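Local coordinates for protein MEM-A1 (Soil metagenome, PDB 6E0S) that probably hydrolyses beta-lactam antibiotics as a zinc-dependent subclass B3 metallo-beta-lactamase, at residues V161-T166 with V174-R179. Sequence-based numbering, arbitrary orientation.
Sequences VTARYT and VSWTWR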
loop_
_atom_site.group_PDB
_atom_site.type_symbol
_atom_site.label_atom_id
_atom_site.label_comp_id
_atom_site.label_asym_id
_atom_site.label_seq_id
_atom_site.Cartn_x
_atom_site.Cartn_y
_atom_site.Cartn_z
ATOM N N VAL A 161 1.623 13.879 1.970
ATOM C CA VAL A 161 1.832 12.550 1.393
ATOM C C VAL A 161 1.495 12.608 -0.097
ATOM O O VAL A 161 0.380 12.977 -0.469
ATOM C CB VAL A 161 0.971 11.489 2.107
ATOM C CG1 VAL A 161 1.265 10.095 1.556
ATOM C CG2 VAL A 161 1.210 11.502 3.623
ATOM N N THR A 162 2.434 12.191 -0.947
ATOM C CA THR A 162 2.276 12.314 -2.391
ATOM C C THR A 162 1.784 11.002 -2.984
ATOM O O THR A 162 2.329 9.933 -2.673
ATOM C CB THR A 162 3.602 12.705 -3.036
ATOM O OG1 THR A 162 4.023 13.979 -2.517
ATOM C CG2 THR A 162 3.488 12.801 -4.556
ATOM N N ALA A 163 0.795 11.089 -3.883
ATOM C CA ALA A 163 0.364 9.918 -4.642
ATOM C C ALA A 163 1.275 9.692 -5.844
ATOM O O ALA A 163 1.502 10.607 -6.660
ATOM C CB ALA A 163 -1.083 10.068 -5.124
ATOM N N ARG A 164 1.806 8.478 -5.957
ATOM C CA ARG A 164 2.591 8.082 -7.126
ATOM C C ARG A 164 1.892 6.897 -7.775
ATOM O O ARG A 164 1.965 5.778 -7.264
ATOM C CB ARG A 164 4.037 7.732 -6.747
ATOM C CG ARG A 164 4.783 8.905 -6.075
ATOM C CD ARG A 164 4.959 10.072 -7.042
ATOM N NE ARG A 164 5.717 9.739 -8.265
ATOM C CZ ARG A 164 7.042 9.850 -8.410
ATOM N NH1 ARG A 164 7.797 10.293 -7.407
ATOM N NH2 ARG A 164 7.617 9.526 -9.562
ATOM N N TYR A 165 1.221 7.135 -8.897
ATOM C CA TYR A 165 0.514 6.048 -9.560
ATOM C C TYR A 165 1.506 4.942 -9.913
ATOM O O TYR A 165 2.531 5.196 -10.551
ATOM C CB TYR A 165 -0.172 6.582 -10.824
ATOM C CG TYR A 165 -1.524 7.246 -10.621
ATOM C CD1 TYR A 165 -1.893 7.790 -9.404
ATOM C CD2 TYR A 165 -2.411 7.368 -11.696
ATOM C CE1 TYR A 165 -3.183 8.390 -9.233
ATOM C CE2 TYR A 165 -3.664 7.981 -11.556
ATOM C CZ TYR A 165 -4.044 8.487 -10.327
ATOM O OH TYR A 165 -5.288 9.080 -10.206
ATOM N N THR A 166 1.212 3.714 -9.489
ATOM C CA THR A 166 2.030 2.552 -9.846
ATOM C C THR A 166 1.123 1.391 -10.235
ATOM O O THR A 166 1.129 0.332 -9.592
ATOM C CB THR A 166 2.954 2.152 -8.694
ATOM O OG1 THR A 166 2.178 1.933 -7.507
ATOM C CG2 THR A 166 4.021 3.225 -8.442
ATOM N N VAL A 174 -1.469 2.510 -6.295
ATOM C CA VAL A 174 -0.798 3.769 -5.941
ATOM C C VAL A 174 0.237 3.493 -4.857
ATOM O O VAL A 174 -0.039 2.792 -3.869
ATOM C CB VAL A 174 -1.777 4.871 -5.460
ATOM C CG1 VAL A 174 -0.994 6.146 -5.038
ATOM C CG2 VAL A 174 -2.828 5.179 -6.531
ATOM N N SER A 175 1.449 4.005 -5.064
ATOM C CA SER A 175 2.454 4.063 -4.011
ATOM C C SER A 175 2.476 5.484 -3.445
ATOM O O SER A 175 2.223 6.448 -4.161
ATOM C CB SER A 175 3.832 3.668 -4.544
ATOM O OG SER A 175 3.766 2.355 -5.128
ATOM N N TRP A 176 2.804 5.605 -2.158
ATOM C CA TRP A 176 2.681 6.862 -1.428
ATOM C C TRP A 176 4.011 7.279 -0.803
ATOM O O TRP A 176 4.724 6.451 -0.219
ATOM C CB TRP A 176 1.612 6.717 -0.344
ATOM C CG TRP A 176 0.276 6.353 -0.865
ATOM C CD1 TRP A 176 -0.238 5.073 -1.000
ATOM C CD2 TRP A 176 -0.746 7.247 -1.289
ATOM N NE1 TRP A 176 -1.532 5.146 -1.471
ATOM C CE2 TRP A 176 -1.870 6.462 -1.643
ATOM C CE3 TRP A 176 -0.837 8.639 -1.395
ATOM C CZ2 TRP A 176 -3.061 7.033 -2.108
ATOM C CZ3 TRP A 176 -2.011 9.196 -1.846
ATOM C CH2 TRP A 176 -3.116 8.387 -2.192
ATOM N N THR A 177 4.361 8.562 -0.903
ATOM C CA THR A 177 5.656 9.009 -0.386
ATOM C C THR A 177 5.484 10.233 0.522
ATOM O O THR A 177 4.588 11.063 0.327
ATOM C CB THR A 177 6.656 9.338 -1.503
ATOM O OG1 THR A 177 6.172 10.458 -2.246
ATOM C CG2 THR A 177 6.844 8.151 -2.475
ATOM N N TRP A 178 6.338 10.320 1.543
ATOM C CA TRP A 178 6.310 11.444 2.478
ATOM C C TRP A 178 7.642 11.473 3.208
ATOM O O TRP A 178 8.458 10.559 3.089
ATOM C CB TRP A 178 5.137 11.368 3.484
ATOM C CG TRP A 178 5.172 10.217 4.478
ATOM C CD1 TRP A 178 5.413 10.303 5.820
ATOM C CD2 TRP A 178 4.890 8.830 4.218
ATOM N NE1 TRP A 178 5.330 9.064 6.402
ATOM C CE2 TRP A 178 5.021 8.142 5.438
ATOM C CE3 TRP A 178 4.569 8.098 3.064
ATOM C CZ2 TRP A 178 4.829 6.763 5.544
ATOM C CZ3 TRP A 178 4.378 6.722 3.179
ATOM C CH2 TRP A 178 4.496 6.077 4.399
ATOM N N ARG A 179 7.877 12.548 3.948
ATOM C CA ARG A 179 9.074 12.647 4.774
ATOM C C ARG A 179 8.659 12.624 6.232
ATOM O O ARG A 179 7.670 13.261 6.607
ATOM C CB ARG A 179 9.856 13.943 4.471
ATOM C CG ARG A 179 10.499 13.886 3.102
ATOM C CD ARG A 179 11.616 14.928 2.937
ATOM N NE ARG A 179 12.836 14.565 3.646
ATOM C CZ ARG A 179 13.819 13.806 3.151
ATOM N NH1 ARG A 179 13.771 13.313 1.923
ATOM N NH2 ARG A 179 14.869 13.553 3.894
HETATM O O HOH W 1 5.057 14.212 -0.120
HETATM O O HOH W 2 7.418 11.049 -4.825
#
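V161 opens the strand pairing by setting one methyl against each tryptophan of the partner strand: CG1 rests on CB of W176, the two side chains crossing at about a right angle, while CG2 is 3.9 Å from CB of W178, whose side chain lies beside the valine and points the same way. I50 and I57 touch this valine; the face carrying V161, A163 and W176 turns toward the other sheet, inside the alpha-beta/beta-alpha sandwich of the metallo-beta-lactamase fold. T162 and T177 then form a hydrogen-bonded antiparallel pair; T162 N reaches T177 O at 2.7 Å, nearly straight at 170°. The same carbonyl also accepts from a water that T162 OG1 holds at 2.6 Å. A163 belongs to the apolar face again. Its CB meets the far end of the W176 indole, 3.5 Å from CZ3, while CG1 of V174 sits over one face of that ring, toward its rim; W176 NE1 is spoken for by N89 O. R164 forms the second hydrogen-bonded pair, its N 2.7 Å from S175 O and nearly in line with the carbonyl. Bends at chi2 and chi3 curl its chain, and a water links NH1 to T177 OG1. Y165 brings CD1 to 4.0 Å from V174 CG2, its hydroxyl bonded to V148 O and V115 N. Past the strand, T166 has OG1 between its backbone N and carbonyl carbon (chi1 55°), where it hydrogen-bonds S175 OG at 2.9 Å. The side chain of T166 lies about 11 Å from a zinc ion. Gripped by both T166 OG1 and D193 N, the hydroxyl of buried S175 is consistent with fixing the base of the loop that carries the zinc ligand H169.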